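Local coordinates for putative chromatin binding protein (Chaetomium thermophilum, PDB 6QP0) that probably binds and hydrolyses ATP in a tRNA-dependent manner through its P-loop domain, the part present here, in support of tRNA modification by Elongator, at residues A[18-30]-A[239-251]. Sequence-based numbering, arbitrary orientation.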
loop_
_atom_site.group_PDB
_atom_site.type_symbol
_atom_site.label_atom_id
_atom_site.label_comp_id
_atom_site.label_asym_id
_atom_site.label_seq_id
_atom_site.Cartn_x
_atom_site.Cartn_y
_atom_site.Cartn_z
ATOM N N ARG A 18 -4.003 7.546 -4.655
ATOM C CA ARG A 18 -5.161 7.223 -3.828
ATOM C C ARG A 18 -4.843 7.337 -2.342
ATOM O O ARG A 18 -5.708 7.736 -1.554
ATOM C CB ARG A 18 -5.660 5.815 -4.152
ATOM C CG ARG A 18 -6.888 5.769 -5.059
ATOM C CD ARG A 18 -6.625 6.389 -6.424
ATOM N NE ARG A 18 -7.662 6.026 -7.388
ATOM C CZ ARG A 18 -8.851 6.619 -7.479
ATOM N NH1 ARG A 18 -9.172 7.611 -6.660
ATOM N NH2 ARG A 18 -9.723 6.213 -8.390
ATOM N N ALA A 19 -3.616 6.994 -1.937
ATOM C CA ALA A 19 -3.255 7.075 -0.525
ATOM C C ALA A 19 -3.316 8.513 -0.021
ATOM O O ALA A 19 -3.762 8.766 1.105
ATOM C CB ALA A 19 -1.860 6.489 -0.304
ATOM N N ARG A 20 -2.866 9.468 -0.837
ATOM C CA ARG A 20 -2.982 10.874 -0.464
ATOM C C ARG A 20 -4.440 11.258 -0.253
ATOM O O ARG A 20 -4.795 11.866 0.763
ATOM C CB ARG A 20 -2.343 11.754 -1.538
ATOM C CG ARG A 20 -0.832 11.624 -1.629
ATOM C CD ARG A 20 -0.309 12.189 -2.940
ATOM N NE ARG A 20 1.146 12.114 -3.029
ATOM C CZ ARG A 20 1.837 12.267 -4.155
ATOM N NH1 ARG A 20 1.208 12.496 -5.299
ATOM N NH2 ARG A 20 3.160 12.184 -4.136
ATOM N N GLN A 21 -5.302 10.907 -1.213
ATOM C CA GLN A 21 -6.727 11.193 -1.082
ATOM C C GLN A 21 -7.290 10.594 0.199
ATOM O O GLN A 21 -8.046 11.256 0.924
ATOM C CB GLN A 21 -7.476 10.650 -2.299
ATOM C CG GLN A 21 -6.995 11.212 -3.629
ATOM C CD GLN A 21 -7.664 10.550 -4.821
ATOM O OE1 GLN A 21 -8.708 9.910 -4.688
ATOM N NE2 GLN A 21 -7.060 10.699 -5.995
ATOM N N LEU A 22 -6.934 9.344 0.496
ATOM C CA LEU A 22 -7.397 8.717 1.727
ATOM C C LEU A 22 -6.937 9.502 2.947
ATOM O O LEU A 22 -7.717 9.722 3.883
ATOM C CB LEU A 22 -6.893 7.276 1.797
ATOM C CG LEU A 22 -7.405 6.436 2.968
ATOM C CD1 LEU A 22 -8.893 6.167 2.835
ATOM C CD2 LEU A 22 -6.631 5.131 3.061
ATOM N N TYR A 23 -5.672 9.931 2.960
ATOM C CA TYR A 23 -5.163 10.732 4.068
ATOM C C TYR A 23 -5.991 11.998 4.246
ATOM O O TYR A 23 -6.503 12.270 5.338
ATOM C CB TYR A 23 -3.691 11.081 3.823
ATOM C CG TYR A 23 -3.027 11.846 4.950
ATOM C CD1 TYR A 23 -3.236 13.211 5.111
ATOM C CD2 TYR A 23 -2.176 11.204 5.840
ATOM C CE1 TYR A 23 -2.626 13.911 6.135
ATOM C CE2 TYR A 23 -1.560 11.897 6.866
ATOM C CZ TYR A 23 -1.787 13.248 7.009
ATOM O OH TYR A 23 -1.175 13.935 8.032
ATOM N N ALA A 24 -6.133 12.787 3.177
ATOM C CA ALA A 24 -6.934 14.002 3.251
ATOM C C ALA A 24 -8.342 13.704 3.744
ATOM O O ALA A 24 -8.879 14.424 4.593
ATOM C CB ALA A 24 -6.979 14.687 1.884
ATOM N N TYR A 25 -8.958 12.638 3.225
ATOM C CA TYR A 25 -10.276 12.240 3.707
ATOM C C TYR A 25 -10.237 11.935 5.200
ATOM O O TYR A 25 -11.036 12.465 5.977
ATOM C CB TYR A 25 -10.778 11.024 2.926
ATOM C CG TYR A 25 -12.023 10.403 3.516
ATOM C CD1 TYR A 25 -11.936 9.439 4.515
ATOM C CD2 TYR A 25 -13.284 10.778 3.078
ATOM C CE1 TYR A 25 -13.070 8.873 5.060
ATOM C CE2 TYR A 25 -14.421 10.215 3.617
ATOM C CZ TYR A 25 -14.309 9.263 4.607
ATOM O OH TYR A 25 -15.440 8.698 5.147
ATOM N N LEU A 26 -9.313 11.069 5.619
ATOM C CA LEU A 26 -9.218 10.722 7.030
ATOM C C LEU A 26 -8.854 11.922 7.891
ATOM O O LEU A 26 -9.153 11.923 9.090
ATOM C CB LEU A 26 -8.195 9.604 7.218
ATOM C CG LEU A 26 -8.606 8.265 6.604
ATOM C CD1 LEU A 26 -7.429 7.307 6.581
ATOM C CD2 LEU A 26 -9.774 7.656 7.366
ATOM N N GLU A 27 -8.226 12.947 7.312
ATOM C CA GLU A 27 -7.900 14.139 8.084
ATOM C C GLU A 27 -9.153 14.949 8.395
ATOM O O GLU A 27 -9.338 15.404 9.530
ATOM C CB GLU A 27 -6.878 14.988 7.330
ATOM C CG GLU A 27 -6.122 15.972 8.205
ATOM C CD GLU A 27 -4.980 16.645 7.467
ATOM O OE1 GLU A 27 -5.130 16.914 6.257
ATOM O OE2 GLU A 27 -3.929 16.893 8.096
ATOM N N GLU A 28 -10.033 15.133 7.406
ATOM C CA GLU A 28 -11.274 15.859 7.656
ATOM C C GLU A 28 -12.174 15.084 8.610
ATOM O O GLU A 28 -12.870 15.679 9.439
ATOM C CB GLU A 28 -12.006 16.140 6.341
ATOM C CG GLU A 28 -12.962 15.037 5.894
ATOM C CD GLU A 28 -13.557 15.286 4.517
ATOM O OE1 GLU A 28 -14.715 15.747 4.437
ATOM O OE2 GLU A 28 -12.862 15.021 3.512
ATOM N N ARG A 29 -12.166 13.753 8.514
ATOM C CA ARG A 29 -13.075 12.945 9.320
ATOM C C ARG A 29 -12.632 12.896 10.777
ATOM O O ARG A 29 -13.469 12.878 11.685
ATOM C CB ARG A 29 -13.176 11.536 8.738
ATOM C CG ARG A 29 -14.276 10.677 9.344
ATOM C CD ARG A 29 -15.662 11.222 9.028
ATOM N NE ARG A 29 -16.716 10.309 9.462
ATOM C CZ ARG A 29 -17.125 9.250 8.768
ATOM N NH1 ARG A 29 -16.569 8.958 7.600
ATOM N NH2 ARG A 29 -18.092 8.478 9.246
ATOM N N ILE A 30 -11.318 12.868 11.025
ATOM C CA ILE A 30 -10.825 12.843 12.400
ATOM C C ILE A 30 -11.114 14.169 13.093
ATOM O O ILE A 30 -11.547 14.198 14.251
ATOM C CB ILE A 30 -9.323 12.506 12.420
ATOM C CG1 ILE A 30 -9.103 11.068 11.946
ATOM C CG2 ILE A 30 -8.758 12.707 13.815
ATOM C CD1 ILE A 30 -7.663 10.746 11.607
ATOM N N GLN A 239 -17.615 8.090 -5.893
ATOM C CA GLN A 239 -17.435 6.651 -5.723
ATOM C C GLN A 239 -16.218 6.361 -4.850
ATOM O O GLN A 239 -16.249 5.458 -4.006
ATOM C CB GLN A 239 -17.311 5.957 -7.082
ATOM C CG GLN A 239 -18.655 5.555 -7.700
ATOM C CD GLN A 239 -19.456 4.653 -6.782
ATOM O OE1 GLN A 239 -18.887 3.918 -5.976
ATOM N NE2 GLN A 239 -20.780 4.725 -6.879
ATOM N N THR A 240 -15.136 7.131 -5.025
ATOM C CA THR A 240 -14.019 7.051 -4.090
ATOM C C THR A 240 -14.465 7.447 -2.686
ATOM O O THR A 240 -14.126 6.783 -1.700
ATOM C CB THR A 240 -12.868 7.953 -4.542
ATOM O OG1 THR A 240 -13.277 9.323 -4.437
ATOM C CG2 THR A 240 -12.451 7.651 -5.976
ATOM N N ARG A 241 -15.227 8.544 -2.581
ATOM C CA ARG A 241 -15.729 8.990 -1.284
ATOM C C ARG A 241 -16.614 7.935 -0.629
ATOM O O ARG A 241 -16.628 7.821 0.603
ATOM C CB ARG A 241 -16.502 10.304 -1.443
ATOM C CG ARG A 241 -17.092 10.898 -0.152
ATOM C CD ARG A 241 -16.028 11.538 0.742
ATOM N NE ARG A 241 -16.587 12.573 1.617
ATOM C CZ ARG A 241 -16.227 13.858 1.613
ATOM N NH1 ARG A 241 -15.283 14.298 0.786
ATOM N NH2 ARG A 241 -16.810 14.706 2.453
ATOM N N GLN A 242 -17.362 7.160 -1.423
ATOM C CA GLN A 242 -18.207 6.121 -0.843
ATOM C C GLN A 242 -17.367 4.981 -0.275
ATOM O O GLN A 242 -17.679 4.450 0.798
ATOM C CB GLN A 242 -19.193 5.586 -1.882
ATOM C CG GLN A 242 -20.339 4.807 -1.256
ATOM C CD GLN A 242 -21.401 4.392 -2.253
ATOM O OE1 GLN A 242 -21.267 4.612 -3.456
ATOM N NE2 GLN A 242 -22.469 3.785 -1.752
ATOM N N VAL A 243 -16.303 4.584 -0.979
ATOM C CA VAL A 243 -15.405 3.562 -0.454
ATOM C C VAL A 243 -14.783 4.025 0.863
ATOM O O VAL A 243 -14.726 3.273 1.841
ATOM C CB VAL A 243 -14.310 3.213 -1.478
ATOM C CG1 VAL A 243 -13.333 2.203 -0.873
ATOM C CG2 VAL A 243 -14.912 2.690 -2.767
ATOM N N PHE A 244 -14.280 5.263 0.888
ATOM C CA PHE A 244 -13.596 5.759 2.079
ATOM C C PHE A 244 -14.501 5.691 3.307
ATOM O O PHE A 244 -14.029 5.415 4.418
ATOM C CB PHE A 244 -13.116 7.194 1.857
ATOM C CG PHE A 244 -11.977 7.321 0.879
ATOM C CD1 PHE A 244 -11.272 6.209 0.448
ATOM C CD2 PHE A 244 -11.607 8.564 0.399
ATOM C CE1 PHE A 244 -10.227 6.336 -0.444
ATOM C CE2 PHE A 244 -10.565 8.696 -0.493
ATOM C CZ PHE A 244 -9.874 7.582 -0.915
ATOM N N ASP A 245 -15.803 5.950 3.130
ATOM C CA ASP A 245 -16.735 5.887 4.253
ATOM C C ASP A 245 -16.858 4.462 4.788
ATOM O O ASP A 245 -16.928 4.254 6.005
ATOM C CB ASP A 245 -18.106 6.422 3.829
ATOM C CG ASP A 245 -18.170 7.946 3.820
ATOM O OD1 ASP A 245 -18.187 8.555 4.912
ATOM O OD2 ASP A 245 -18.196 8.537 2.720
ATOM N N LYS A 246 -16.897 3.469 3.894
ATOM C CA LYS A 246 -16.948 2.081 4.338
ATOM C C LYS A 246 -15.642 1.681 5.016
ATOM O O LYS A 246 -15.650 0.902 5.979
ATOM C CB LYS A 246 -17.257 1.163 3.155
ATOM C CG LYS A 246 -18.669 1.315 2.587
ATOM C CD LYS A 246 -18.700 0.954 1.109
ATOM C CE LYS A 246 -20.115 0.891 0.545
ATOM N NZ LYS A 246 -21.034 1.947 1.063
ATOM N N ILE A 247 -14.509 2.209 4.540
ATOM C CA ILE A 247 -13.250 2.012 5.254
ATOM C C ILE A 247 -13.357 2.579 6.664
ATOM O O ILE A 247 -12.928 1.951 7.638
ATOM C CB ILE A 247 -12.073 2.649 4.489
ATOM C CG1 ILE A 247 -11.872 1.989 3.122
ATOM C CG2 ILE A 247 -10.797 2.547 5.330
ATOM C CD1 ILE A 247 -10.876 2.713 2.226
ATOM N N TRP A 248 -13.939 3.774 6.797
ATOM C CA TRP A 248 -14.053 4.395 8.110
ATOM C C TRP A 248 -14.941 3.569 9.031
ATOM O O TRP A 248 -14.578 3.290 10.180
ATOM C CB TRP A 248 -14.597 5.815 7.978
ATOM C CG TRP A 248 -14.699 6.514 9.291
ATOM C CD1 TRP A 248 -15.787 6.566 10.112
ATOM C CD2 TRP A 248 -13.665 7.258 9.947
ATOM N NE1 TRP A 248 -15.497 7.300 11.236
ATOM C CE2 TRP A 248 -14.201 7.736 11.159
ATOM C CE3 TRP A 248 -12.341 7.568 9.625
ATOM C CZ2 TRP A 248 -13.457 8.508 12.049
ATOM C CZ3 TRP A 248 -11.605 8.335 10.508
ATOM C CH2 TRP A 248 -12.165 8.796 11.706
ATOM N N ASP A 249 -16.123 3.177 8.547
ATOM C CA ASP A 249 -17.016 2.355 9.354
ATOM C C ASP A 249 -16.361 1.038 9.742
ATOM O O ASP A 249 -16.623 0.509 10.829
ATOM C CB ASP A 249 -18.319 2.096 8.597
ATOM C CG ASP A 249 -19.131 3.358 8.385
ATOM O OD1 ASP A 249 -19.052 4.266 9.238
ATOM O OD2 ASP A 249 -19.851 3.441 7.367
ATOM N N ALA A 250 -15.500 0.497 8.875
ATOM C CA ALA A 250 -14.836 -0.765 9.176
ATOM C C ALA A 250 -13.857 -0.618 10.333
ATOM O O ALA A 250 -13.785 -1.491 11.206
ATOM C CB ALA A 250 -14.118 -1.285 7.930
ATOM N N ILE A 251 -13.094 0.476 10.363
ATOM C CA ILE A 251 -12.068 0.655 11.386
ATOM C C ILE A 251 -12.629 1.446 12.561
ATOM O O ILE A 251 -11.918 2.228 13.199
ATOM C CB ILE A 251 -10.811 1.339 10.812
ATOM C CG1 ILE A 251 -11.151 2.702 10.203
ATOM C CG2 ILE A 251 -10.141 0.431 9.788
ATOM C CD1 ILE A 251 -10.076 3.237 9.268
#
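Asp245 OD1 receives two groups from helix 18-30. The hydroxyl of Tyr25 donates a hydrogen bond from OH to OD1 over 2.8 Å. The guanidinium of Arg29 adds a salt bridge, its NH1 lying 3.2 Å from Asp245 OD1. The tyrosine proton arrives from above the carboxylate plane, 85° out of it, and ring and carboxylate stand perpendicular. Tyr25 reaches this acid as a knob among Arg241, Phe244, Asp245 and Trp248; CB of Phe244 sits over the centre of its ring, 3.4 Å from the Tyr25 centroid, while CD of Arg241 touches the ring edge.

Beyond it, Arg29 bends at chi2 (66°), which folds its chain across the indole of Trp248. CG lies over the six-membered ring, and the guanidinium rests nearly flat on the five-membered one (planes 27° apart), with Arg29 CZ 3.6 Å from that ring's centroid: a cation-pi stack. Leu26 CD2 meets the indole edge, 3.4 Å from Trp248 CE3. Replacing Trp248 by alanine is likely to leave the Arg29 guanidinium without its aromatic platform and open a gap beside Leu26 and Ile30.

Deeper, Leu22 CD1 makes a CH-pi contact over a face of Phe244, 3.7 Å from the ring centroid. The axes of segments 18-30 and 239-250 approach to 10.8 Å, so the contact ties the helix that follows the P-loop to helix 237-250, the last of this chain, with Leu22 and Ile247 both reaching Ile5 of strand 4-9. Arg18, whose NH1 meets Thr240 CG2, touches the bound ADP, so this end borders the nucleotide pocket. Glu28 and Arg241 add a salt bridge without a directed N-H. The chemistry implies an apolar seam of Leu22, Leu26 and Phe244 against the sheet, its outer side carrying two ion pairs, Arg29-Asp245 and Glu28-Arg241.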